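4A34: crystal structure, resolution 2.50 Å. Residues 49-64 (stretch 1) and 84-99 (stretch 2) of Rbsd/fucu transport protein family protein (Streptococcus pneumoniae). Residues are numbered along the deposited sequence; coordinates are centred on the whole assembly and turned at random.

Stretch 1, residues 49-64: NIPELLDSILYLMPLD
Stretch 2, residues 84-99: KIWGTYRQMIEGHGTD

Leu54 lies at the apolar centre. Its CA-to-CB bond points toward stretch 2, and its chi angles are t and p (176°, 61°). CD2 of Leu54 reaches three side chains: CD1 of Tyr89 at 3.7 Å, CG of Met92 at 4.1 Å and CG1 of Ile93 at 4.4 Å. Tyr89, Met92 and Ile93 lie within about one turn of the facing helix, so one apolar methyl, CD2, can meet all three.

The two helices, 50-60 in stretch 1 and 85-93 in stretch 2, pack side by side in the same N-to-C direction. Their axes come within 10.1 Å and cross at -19°. The contact buries 648 Å², both sides summed.

Tyr89 is buried. Its CB points sideways, but chi1 of -68° (m) and chi2 of -22° bring the ring end nearer to stretch 1. Pro51 CD meets the ring edge, 4.0 Å from Tyr89 CE1. Ile50 CG2 lies 3.8 Å from Tyr89 CE1 and 3.4 Å from Tyr89 OH. The ring carbons thus join the apolar packing, while the hydroxyl is hydrogen-bonded elsewhere in the structure. Ile50 has chi angles m and t.

Pro51 stands in the first turn of its helix, where the lack of an amide hydrogen costs no helical bond. Its ring is C-gamma endo. The CA of Pro51 is 6.4 Å from the CA of Tyr89. Pro51 CD also touches Ile85 CD1 at 3.8 Å; Ile85 is t, t. The carbonyl O of Pro51 lies 3.4 Å from SD of Met92, yet still accepts the backbone bond from Asp55 N, at 3.2 Å.

The CA-to-CB bond of Met92 points toward stretch 1; chi1 is -154° (t), and chi2 (106°) and chi3 (-92°) lie between wells. Its flexible chain passes Leu54, and CE of Met92 ends 3.6 Å from Asp55 OD1. The CA atoms of Asp55 and Met92 are 6.6 Å apart.

One turn beyond Leu54, Leu58 (m, t) continues the apolar row. CD1 of Leu58 is 4.2 Å from CG1 of Ile93, which is also m, t. CB of Leu58 covers one face of the His96 ring in a CH-pi contact, 3.7 Å from the ring centroid and 9° off the normal. The CA atoms of Leu58 and His96 are 6.7 Å apart.

Past both helices, the CA-to-CB bonds of Leu63 (m, t) and Thr98 (m) both point toward the other stretch. Leu63 CD1 lies 3.6 Å from Thr98 OG1, and the CA atoms of Leu63 and Thr98 are 7.9 Å apart.

His96 closes a type II turn that starts at Ile93. Gly95 sits inside this turn at phi/psi 108/-31, where a CB would jam against the preceding carbonyl O. Chi1 of -80° (m) and chi2 of -81° direct the His96 ring at stretch 1.

The polar edge is one hydrogen bond. His96 NE2 donates to Asp55 OD1 at 2.7 Å, with an N-H...acceptor angle of 169°. Asp55 meets the ring at its edge, near the ring plane. Its CB points sideways, but chi1 of -165° (t) and chi2 of 48° carry the carboxylate nearer.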

ATOM      1  N   ASN I  49     -26.726 -16.940  -8.428  1.00 35.85           N
ATOM      2  CA  ASN I  49     -27.442 -17.823  -7.512  1.00 35.87           C
ATOM      3  C   ASN I  49     -26.560 -19.038  -7.242  1.00 35.84           C
ATOM      4  O   ASN I  49     -25.744 -19.418  -8.094  1.00 36.06           O
ATOM      5  CB  ASN I  49     -28.799 -18.241  -8.111  1.00 35.82           C
ATOM      6  CG  ASN I  49     -29.820 -17.095  -8.133  1.00 35.85           C
ATOM      7  OD1 ASN I  49     -29.861 -16.265  -7.221  1.00 36.94           O
ATOM      8  ND2 ASN I  49     -30.657 -17.063  -9.166  1.00 34.22           N
ATOM      9  N   ILE I  50     -26.721 -19.645  -6.067  1.00 35.44           N
ATOM     10  CA  ILE I  50     -25.774 -20.658  -5.583  1.00 35.03           C
ATOM     11  C   ILE I  50     -25.808 -22.019  -6.298  1.00 35.12           C
ATOM     12  O   ILE I  50     -24.740 -22.561  -6.572  1.00 35.20           O
ATOM     13  CB  ILE I  50     -25.816 -20.815  -4.031  1.00 34.88           C
ATOM     14  CG1 ILE I  50     -25.412 -19.490  -3.366  1.00 34.36           C
ATOM     15  CG2 ILE I  50     -24.915 -21.974  -3.575  1.00 34.44           C
ATOM     16  CD1 ILE I  50     -25.572 -19.414  -1.849  1.00 33.32           C
ATOM     17  N   PRO I  51     -27.010 -22.575  -6.600  1.00 35.22           N
ATOM     18  CA  PRO I  51     -27.027 -23.854  -7.337  1.00 35.35           C
ATOM     19  C   PRO I  51     -26.258 -23.805  -8.658  1.00 35.28           C
ATOM     20  O   PRO I  51     -25.537 -24.752  -8.980  1.00 34.98           O
ATOM     21  CB  PRO I  51     -28.528 -24.136  -7.585  1.00 35.43           C
ATOM     22  CG  PRO I  51     -29.279 -22.952  -7.076  1.00 35.32           C
ATOM     23  CD  PRO I  51     -28.366 -22.182  -6.159  1.00 35.55           C
ATOM     24  N   GLU I  52     -26.402 -22.705  -9.398  1.00 35.70           N
ATOM     25  CA  GLU I  52     -25.613 -22.472 -10.613  1.00 36.28           C
ATOM     26  C   GLU I  52     -24.116 -22.506 -10.298  1.00 35.98           C
ATOM     27  O   GLU I  52     -23.351 -23.222 -10.946  1.00 36.33           O
ATOM     28  CB  GLU I  52     -25.974 -21.131 -11.268  1.00 36.79           C
ATOM     29  CG  GLU I  52     -27.352 -21.068 -11.923  1.00 38.71           C
ATOM     30  CD  GLU I  52     -28.402 -20.428 -11.025  1.00 41.89           C
ATOM     31  OE1 GLU I  52     -28.779 -21.042  -9.996  1.00 42.73           O
ATOM     32  OE2 GLU I  52     -28.862 -19.314 -11.363  1.00 42.90           O
ATOM     33  N   LEU I  53     -23.711 -21.744  -9.287  1.00 35.51           N
ATOM     34  CA  LEU I  53     -22.310 -21.675  -8.888  1.00 35.17           C
ATOM     35  C   LEU I  53     -21.773 -23.004  -8.334  1.00 34.88           C
ATOM     36  O   LEU I  53     -20.601 -23.340  -8.549  1.00 34.38           O
ATOM     37  CB  LEU I  53     -22.105 -20.543  -7.869  1.00 35.20           C
ATOM     38  CG  LEU I  53     -20.673 -20.068  -7.624  1.00 34.89           C
ATOM     39  CD1 LEU I  53     -20.042 -19.638  -8.924  1.00 35.03           C
ATOM     40  CD2 LEU I  53     -20.661 -18.919  -6.632  1.00 35.54           C
ATOM     41  N   LEU I  54     -22.633 -23.748  -7.634  1.00 34.61           N
ATOM     42  CA  LEU I  54     -22.257 -25.026  -7.014  1.00 34.74           C
ATOM     43  C   LEU I  54     -21.913 -26.092  -8.063  1.00 35.13           C
ATOM     44  O   LEU I  54     -20.973 -26.871  -7.895  1.00 34.87           O
ATOM     45  CB  LEU I  54     -23.374 -25.523  -6.084  1.00 34.69           C
ATOM     46  CG  LEU I  54     -23.228 -26.894  -5.408  1.00 34.67           C
ATOM     47  CD1 LEU I  54     -21.989 -26.952  -4.499  1.00 34.63           C
ATOM     48  CD2 LEU I  54     -24.482 -27.235  -4.632  1.00 33.87           C
ATOM     49  N   ASP I  55     -22.690 -26.108  -9.144  1.00 35.61           N
ATOM     50  CA  ASP I  55     -22.475 -27.017 -10.252  1.00 36.00           C
ATOM     51  C   ASP I  55     -21.109 -26.769 -10.915  1.00 36.08           C
ATOM     52  O   ASP I  55     -20.355 -27.714 -11.198  1.00 36.12           O
ATOM     53  CB  ASP I  55     -23.611 -26.839 -11.263  1.00 36.35           C
ATOM     54  CG  ASP I  55     -23.682 -27.971 -12.271  1.00 37.71           C
ATOM     55  OD1 ASP I  55     -23.647 -29.158 -11.858  1.00 38.94           O
ATOM     56  OD2 ASP I  55     -23.784 -27.668 -13.482  1.00 39.10           O
ATOM     57  N   SER I  56     -20.792 -25.493 -11.143  1.00 35.93           N
ATOM     58  CA  SER I  56     -19.551 -25.100 -11.807  1.00 35.76           C
ATOM     59  C   SER I  56     -18.333 -25.414 -10.952  1.00 35.69           C
ATOM     60  O   SER I  56     -17.313 -25.876 -11.454  1.00 35.70           O
ATOM     61  CB  SER I  56     -19.575 -23.608 -12.148  1.00 35.78           C
ATOM     62  OG  SER I  56     -20.649 -23.293 -13.015  1.00 35.51           O
ATOM     63  N   ILE I  57     -18.456 -25.156  -9.654  1.00 35.79           N
ATOM     64  CA  ILE I  57     -17.373 -25.405  -8.709  1.00 35.56           C
ATOM     65  C   ILE I  57     -17.138 -26.904  -8.545  1.00 35.94           C
ATOM     66  O   ILE I  57     -15.990 -27.350  -8.557  1.00 36.20           O
ATOM     67  CB  ILE I  57     -17.621 -24.678  -7.347  1.00 35.14           C
ATOM     68  CG1 ILE I  57     -17.545 -23.161  -7.556  1.00 34.39           C
ATOM     69  CG2 ILE I  57     -16.620 -25.123  -6.297  1.00 34.51           C
ATOM     70  CD1 ILE I  57     -17.746 -22.326  -6.321  1.00 32.48           C
ATOM     71  N   LEU I  58     -18.217 -27.679  -8.423  1.00 36.32           N
ATOM     72  CA  LEU I  58     -18.106 -29.147  -8.306  1.00 36.59           C
ATOM     73  C   LEU I  58     -17.483 -29.782  -9.557  1.00 36.91           C
ATOM     74  O   LEU I  58     -16.748 -30.777  -9.469  1.00 37.04           O
ATOM     75  CB  LEU I  58     -19.462 -29.788  -7.983  1.00 36.15           C
ATOM     76  CG  LEU I  58     -20.046 -29.529  -6.593  1.00 35.55           C
ATOM     77  CD1 LEU I  58     -21.420 -30.132  -6.489  1.00 35.72           C
ATOM     78  CD2 LEU I  58     -19.154 -30.058  -5.478  1.00 35.69           C
ATOM     79  N   TYR I  59     -17.765 -29.179 -10.711  1.00 37.02           N
ATOM     80  CA  TYR I  59     -17.165 -29.577 -11.987  1.00 37.29           C
ATOM     81  C   TYR I  59     -15.636 -29.477 -11.988  1.00 37.19           C
ATOM     82  O   TYR I  59     -14.953 -30.350 -12.533  1.00 37.38           O
ATOM     83  CB  TYR I  59     -17.747 -28.716 -13.114  1.00 37.61           C
ATOM     84  CG  TYR I  59     -17.271 -29.070 -14.501  1.00 38.60           C
ATOM     85  CD1 TYR I  59     -17.556 -30.320 -15.060  1.00 39.41           C
ATOM     86  CD2 TYR I  59     -16.552 -28.147 -15.271  1.00 39.20           C
ATOM     87  CE1 TYR I  59     -17.132 -30.648 -16.346  1.00 40.17           C
ATOM     88  CE2 TYR I  59     -16.117 -28.466 -16.564  1.00 39.69           C
ATOM     89  CZ  TYR I  59     -16.414 -29.718 -17.091  1.00 40.68           C
ATOM     90  OH  TYR I  59     -15.994 -30.056 -18.355  1.00 41.44           O
ATOM     91  N   LEU I  60     -15.104 -28.420 -11.373  1.00 36.94           N
ATOM     92  CA  LEU I  60     -13.669 -28.138 -11.420  1.00 36.31           C
ATOM     93  C   LEU I  60     -12.900 -28.592 -10.185  1.00 36.19           C
ATOM     94  O   LEU I  60     -11.720 -28.934 -10.281  1.00 36.15           O
ATOM     95  CB  LEU I  60     -13.423 -26.649 -11.649  1.00 36.15           C
ATOM     96  CG  LEU I  60     -13.950 -25.946 -12.906  1.00 36.22           C
ATOM     97  CD1 LEU I  60     -13.532 -24.486 -12.889  1.00 35.75           C
ATOM     98  CD2 LEU I  60     -13.487 -26.605 -14.190  1.00 35.33           C
ATOM     99  N   MET I  61     -13.568 -28.601  -9.034  1.00 35.91           N
ATOM    100  CA  MET I  61     -12.899 -28.826  -7.756  1.00 35.89           C
ATOM    101  C   MET I  61     -13.398 -30.075  -7.011  1.00 35.67           C
ATOM    102  O   MET I  61     -14.547 -30.124  -6.586  1.00 35.64           O
ATOM    103  CB  MET I  61     -13.049 -27.580  -6.878  1.00 35.94           C
ATOM    104  CG  MET I  61     -12.265 -27.614  -5.575  1.00 36.79           C
ATOM    105  SD  MET I  61     -12.788 -26.307  -4.441  1.00 39.92           S
ATOM    106  CE  MET I  61     -14.283 -27.019  -3.743  1.00 39.60           C
ATOM    107  N   PRO I  62     -12.522 -31.080  -6.833  1.00 35.55           N
ATOM    108  CA  PRO I  62     -12.874 -32.295  -6.110  1.00 35.63           C
ATOM    109  C   PRO I  62     -13.052 -32.025  -4.630  1.00 35.78           C
ATOM    110  O   PRO I  62     -12.434 -31.102  -4.089  1.00 35.84           O
ATOM    111  CB  PRO I  62     -11.651 -33.191  -6.310  1.00 35.75           C
ATOM    112  CG  PRO I  62     -10.934 -32.616  -7.470  1.00 35.76           C
ATOM    113  CD  PRO I  62     -11.152 -31.150  -7.356  1.00 35.43           C
ATOM    114  N   LEU I  63     -13.885 -32.823  -3.976  1.00 35.76           N
ATOM    115  CA  LEU I  63     -14.116 -32.635  -2.557  1.00 35.77           C
ATOM    116  C   LEU I  63     -13.198 -33.533  -1.748  1.00 35.89           C
ATOM    117  O   LEU I  63     -12.799 -34.608  -2.199  1.00 36.01           O
ATOM    118  CB  LEU I  63     -15.587 -32.860  -2.202  1.00 35.80           C
ATOM    119  CG  LEU I  63     -16.570 -31.784  -2.695  1.00 36.19           C
ATOM    120  CD1 LEU I  63     -17.992 -32.245  -2.533  1.00 34.97           C
ATOM    121  CD2 LEU I  63     -16.369 -30.424  -1.999  1.00 36.30           C
ATOM    122  N   ASP I  64     -12.853 -33.062  -0.558  1.00 35.95           N
ATOM    123  CA  ASP I  64     -11.917 -33.745   0.319  1.00 36.12           C
ATOM    124  C   ASP I  64     -12.459 -35.077   0.847  1.00 36.65           C
ATOM    125  O   ASP I  64     -13.423 -35.119   1.618  1.00 36.52           O
ATOM    126  CB  ASP I  64     -11.544 -32.824   1.483  1.00 35.81           C
ATOM    127  CG  ASP I  64     -10.250 -33.224   2.158  1.00 35.03           C
ATOM    128  OD1 ASP I  64      -9.655 -34.260   1.786  1.00 33.83           O
ATOM    129  OD2 ASP I  64      -9.823 -32.490   3.071  1.00 34.90           O
ATOM    130  N   LYS I  84     -36.138 -25.222   0.706  1.00 46.64           N
ATOM    131  CA  LYS I  84     -36.319 -26.141  -0.418  1.00 46.24           C
ATOM    132  C   LYS I  84     -35.004 -26.340  -1.177  1.00 46.08           C
ATOM    133  O   LYS I  84     -34.728 -27.429  -1.708  1.00 46.02           O
ATOM    134  CB  LYS I  84     -37.414 -25.627  -1.355  1.00 46.08           C
ATOM    135  N   ILE I  85     -34.194 -25.281  -1.201  1.00 45.60           N
ATOM    136  CA  ILE I  85     -32.902 -25.287  -1.886  1.00 45.23           C
ATOM    137  C   ILE I  85     -31.957 -26.438  -1.462  1.00 45.11           C
ATOM    138  O   ILE I  85     -31.070 -26.824  -2.228  1.00 45.19           O
ATOM    139  CB  ILE I  85     -32.202 -23.884  -1.796  1.00 45.37           C
ATOM    140  CG1 ILE I  85     -31.173 -23.709  -2.926  1.00 45.31           C
ATOM    141  CG2 ILE I  85     -31.606 -23.625  -0.389  1.00 44.76           C
ATOM    142  CD1 ILE I  85     -30.904 -22.262  -3.331  1.00 44.56           C
ATOM    143  N   TRP I  86     -32.157 -26.991  -0.262  1.00 44.72           N
ATOM    144  CA  TRP I  86     -31.325 -28.104   0.213  1.00 44.44           C
ATOM    145  C   TRP I  86     -31.498 -29.344  -0.652  1.00 44.28           C
ATOM    146  O   TRP I  86     -30.534 -30.054  -0.915  1.00 44.24           O
ATOM    147  CB  TRP I  86     -31.593 -28.421   1.691  1.00 44.51           C
ATOM    148  CG  TRP I  86     -30.978 -27.431   2.672  1.00 44.48           C
ATOM    149  CD1 TRP I  86     -30.312 -26.277   2.369  1.00 44.34           C
ATOM    150  CD2 TRP I  86     -31.021 -27.501   4.108  1.00 44.48           C
ATOM    151  NE1 TRP I  86     -29.919 -25.636   3.518  1.00 44.77           N
ATOM    152  CE2 TRP I  86     -30.341 -26.362   4.601  1.00 44.30           C
ATOM    153  CE3 TRP I  86     -31.559 -28.418   5.024  1.00 44.53           C
ATOM    154  CZ2 TRP I  86     -30.188 -26.110   5.972  1.00 43.72           C
ATOM    155  CZ3 TRP I  86     -31.400 -28.171   6.390  1.00 45.23           C
ATOM    156  CH2 TRP I  86     -30.716 -27.022   6.847  1.00 44.70           C
ATOM    157  N   GLY I  87     -32.726 -29.593  -1.103  1.00 44.26           N
ATOM    158  CA  GLY I  87     -32.992 -30.652  -2.081  1.00 44.00           C
ATOM    159  C   GLY I  87     -32.221 -30.410  -3.367  1.00 43.80           C
ATOM    160  O   GLY I  87     -31.506 -31.293  -3.860  1.00 43.81           O
ATOM    161  N   THR I  88     -32.362 -29.194  -3.891  1.00 43.58           N
ATOM    162  CA  THR I  88     -31.625 -28.727  -5.065  1.00 43.28           C
ATOM    163  C   THR I  88     -30.118 -28.975  -4.924  1.00 43.58           C
ATOM    164  O   THR I  88     -29.477 -29.480  -5.856  1.00 43.34           O
ATOM    165  CB  THR I  88     -31.874 -27.226  -5.303  1.00 43.07           C
ATOM    166  OG1 THR I  88     -33.232 -26.902  -4.970  1.00 42.49           O
ATOM    167  CG2 THR I  88     -31.601 -26.862  -6.745  1.00 42.86           C
ATOM    168  N   TYR I  89     -29.571 -28.627  -3.755  1.00 43.63           N
ATOM    169  CA  TYR I  89     -28.160 -28.871  -3.447  1.00 43.92           C
ATOM    170  C   TYR I  89     -27.843 -30.356  -3.421  1.00 44.39           C
ATOM    171  O   TYR I  89     -26.824 -30.786  -3.967  1.00 44.13           O
ATOM    172  CB  TYR I  89     -27.757 -28.269  -2.093  1.00 43.56           C
ATOM    173  CG  TYR I  89     -27.742 -26.762  -2.013  1.00 42.55           C
ATOM    174  CD1 TYR I  89     -27.624 -25.972  -3.154  1.00 42.19           C
ATOM    175  CD2 TYR I  89     -27.846 -26.125  -0.786  1.00 41.48           C
ATOM    176  CE1 TYR I  89     -27.612 -24.583  -3.067  1.00 41.28           C
ATOM    177  CE2 TYR I  89     -27.834 -24.747  -0.693  1.00 41.01           C
ATOM    178  CZ  TYR I  89     -27.720 -23.986  -1.833  1.00 40.14           C
ATOM    179  OH  TYR I  89     -27.712 -22.626  -1.726  1.00 39.30           O
ATOM    180  N   ARG I  90     -28.711 -31.123  -2.761  1.00 45.28           N
ATOM    181  CA  ARG I  90     -28.517 -32.567  -2.615  1.00 46.28           C
ATOM    182  C   ARG I  90     -28.536 -33.273  -3.972  1.00 46.82           C
ATOM    183  O   ARG I  90     -27.662 -34.098  -4.250  1.00 46.58           O
ATOM    184  CB  ARG I  90     -29.518 -33.177  -1.618  1.00 46.24           C
ATOM    185  CG  ARG I  90     -29.077 -33.029  -0.164  1.00 46.12           C
ATOM    186  CD  ARG I  90     -29.930 -33.834   0.793  1.00 46.85           C
ATOM    187  NE  ARG I  90     -31.232 -33.211   1.000  1.00 47.14           N
ATOM    188  CZ  ARG I  90     -31.565 -32.501   2.073  1.00 47.91           C
ATOM    189  NH1 ARG I  90     -30.690 -32.332   3.067  1.00 47.57           N
ATOM    190  NH2 ARG I  90     -32.781 -31.964   2.154  1.00 47.29           N
ATOM    191  N   GLN I  91     -29.509 -32.906  -4.811  1.00 47.85           N
ATOM    192  CA  GLN I  91     -29.575 -33.334  -6.220  1.00 49.07           C
ATOM    193  C   GLN I  91     -28.269 -33.068  -6.976  1.00 49.78           C
ATOM    194  O   GLN I  91     -27.781 -33.918  -7.726  1.00 49.96           O
ATOM    195  CB  GLN I  91     -30.682 -32.577  -6.951  1.00 49.02           C
ATOM    196  CG  GLN I  91     -32.098 -32.913  -6.553  1.00 49.69           C
ATOM    197  CD  GLN I  91     -33.113 -32.089  -7.332  1.00 50.88           C
ATOM    198  OE1 GLN I  91     -32.825 -30.971  -7.783  1.00 50.96           O
ATOM    199  NE2 GLN I  91     -34.311 -32.640  -7.498  1.00 51.43           N
ATOM    200  N   MET I  92     -27.737 -31.861  -6.785  1.00 50.44           N
ATOM    201  CA  MET I  92     -26.541 -31.384  -7.450  1.00 50.90           C
ATOM    202  C   MET I  92     -25.330 -32.195  -6.991  1.00 51.25           C
ATOM    203  O   MET I  92     -24.592 -32.731  -7.813  1.00 51.27           O
ATOM    204  CB  MET I  92     -26.351 -29.901  -7.108  1.00 50.97           C
ATOM    205  CG  MET I  92     -25.572 -29.070  -8.111  1.00 51.63           C
ATOM    206  SD  MET I  92     -26.624 -27.961  -9.064  1.00 53.30           S
ATOM    207  CE  MET I  92     -27.012 -28.985 -10.490  1.00 53.45           C
ATOM    208  N   ILE I  93     -25.149 -32.288  -5.674  1.00 51.75           N
ATOM    209  CA  ILE I  93     -23.973 -32.923  -5.071  1.00 52.07           C
ATOM    210  C   ILE I  93     -23.825 -34.386  -5.470  1.00 52.51           C
ATOM    211  O   ILE I  93     -22.754 -34.800  -5.912  1.00 52.63           O
ATOM    212  CB  ILE I  93     -23.973 -32.770  -3.530  1.00 51.92           C
ATOM    213  CG1 ILE I  93     -23.643 -31.324  -3.152  1.00 51.66           C
ATOM    214  CG2 ILE I  93     -22.979 -33.737  -2.884  1.00 51.45           C
ATOM    215  CD1 ILE I  93     -24.006 -30.943  -1.723  1.00 51.49           C
ATOM    216  N   GLU I  94     -24.890 -35.164  -5.298  1.00 53.20           N
ATOM    217  CA  GLU I  94     -24.965 -36.503  -5.875  1.00 53.99           C
ATOM    218  C   GLU I  94     -25.114 -36.254  -7.375  1.00 54.20           C
ATOM    219  O   GLU I  94     -25.825 -35.332  -7.776  1.00 54.48           O
ATOM    220  CB  GLU I  94     -26.168 -37.267  -5.292  1.00 54.04           C
ATOM    221  CG  GLU I  94     -26.190 -38.781  -5.555  1.00 54.91           C
ATOM    222  CD  GLU I  94     -27.240 -39.523  -4.708  1.00 56.26           C
ATOM    223  OE1 GLU I  94     -26.923 -39.896  -3.552  1.00 55.52           O
ATOM    224  OE2 GLU I  94     -28.380 -39.723  -5.198  1.00 55.96           O
ATOM    225  N   GLY I  95     -24.419 -37.026  -8.206  1.00 54.24           N
ATOM    226  CA  GLY I  95     -24.404 -36.735  -9.645  1.00 54.58           C
ATOM    227  C   GLY I  95     -23.072 -36.170 -10.115  1.00 54.84           C
ATOM    228  O   GLY I  95     -22.672 -36.382 -11.262  1.00 54.82           O
ATOM    229  N   HIS I  96     -22.392 -35.433  -9.234  1.00 54.90           N
ATOM    230  CA  HIS I  96     -20.963 -35.142  -9.401  1.00 54.80           C
ATOM    231  C   HIS I  96     -20.133 -36.231  -8.702  1.00 54.69           C
ATOM    232  O   HIS I  96     -18.892 -36.202  -8.709  1.00 54.76           O
ATOM    233  CB  HIS I  96     -20.611 -33.750  -8.858  1.00 54.98           C
ATOM    234  CG  HIS I  96     -20.943 -32.630  -9.798  1.00 54.94           C
ATOM    235  ND1 HIS I  96     -20.129 -32.278 -10.855  1.00 54.57           N
ATOM    236  CD2 HIS I  96     -21.996 -31.778  -9.835  1.00 54.67           C
ATOM    237  CE1 HIS I  96     -20.669 -31.262 -11.504  1.00 54.59           C
ATOM    238  NE2 HIS I  96     -21.802 -30.939 -10.906  1.00 54.32           N
ATOM    239  N   GLY I  97     -20.838 -37.187  -8.096  1.00 54.33           N
ATOM    240  CA  GLY I  97     -20.217 -38.379  -7.522  1.00 53.82           C
ATOM    241  C   GLY I  97     -19.880 -38.292  -6.046  1.00 53.28           C
ATOM    242  O   GLY I  97     -18.998 -39.004  -5.576  1.00 53.49           O
ATOM    243  N   THR I  98     -20.578 -37.430  -5.311  1.00 52.62           N
ATOM    244  CA  THR I  98     -20.323 -37.285  -3.877  1.00 52.06           C
ATOM    245  C   THR I  98     -21.453 -37.894  -3.031  1.00 51.64           C
ATOM    246  O   THR I  98     -22.626 -37.530  -3.179  1.00 51.52           O
ATOM    247  CB  THR I  98     -20.020 -35.802  -3.488  1.00 52.05           C
ATOM    248  OG1 THR I  98     -18.826 -35.376  -4.152  1.00 52.07           O
ATOM    249  CG2 THR I  98     -19.802 -35.648  -1.994  1.00 51.70           C
ATOM    250  N   ASP I  99     -21.080 -38.843  -2.172  1.00 51.02           N
ATOM    251  CA  ASP I  99     -21.987 -39.454  -1.202  1.00 50.47           C
ATOM    252  C   ASP I  99     -22.580 -38.358  -0.327  1.00 50.02           C
ATOM    253  O   ASP I  99     -21.835 -37.568   0.264  1.00 50.02           O
ATOM    254  CB  ASP I  99     -21.207 -40.453  -0.330  1.00 50.55           C
ATOM    255  CG  ASP I  99     -22.111 -41.398   0.475  1.00 50.65           C
ATOM    256  OD1 ASP I  99     -23.305 -41.097   0.707  1.00 49.71           O
ATOM    257  OD2 ASP I  99     -21.599 -42.463   0.889  1.00 50.80           O
TER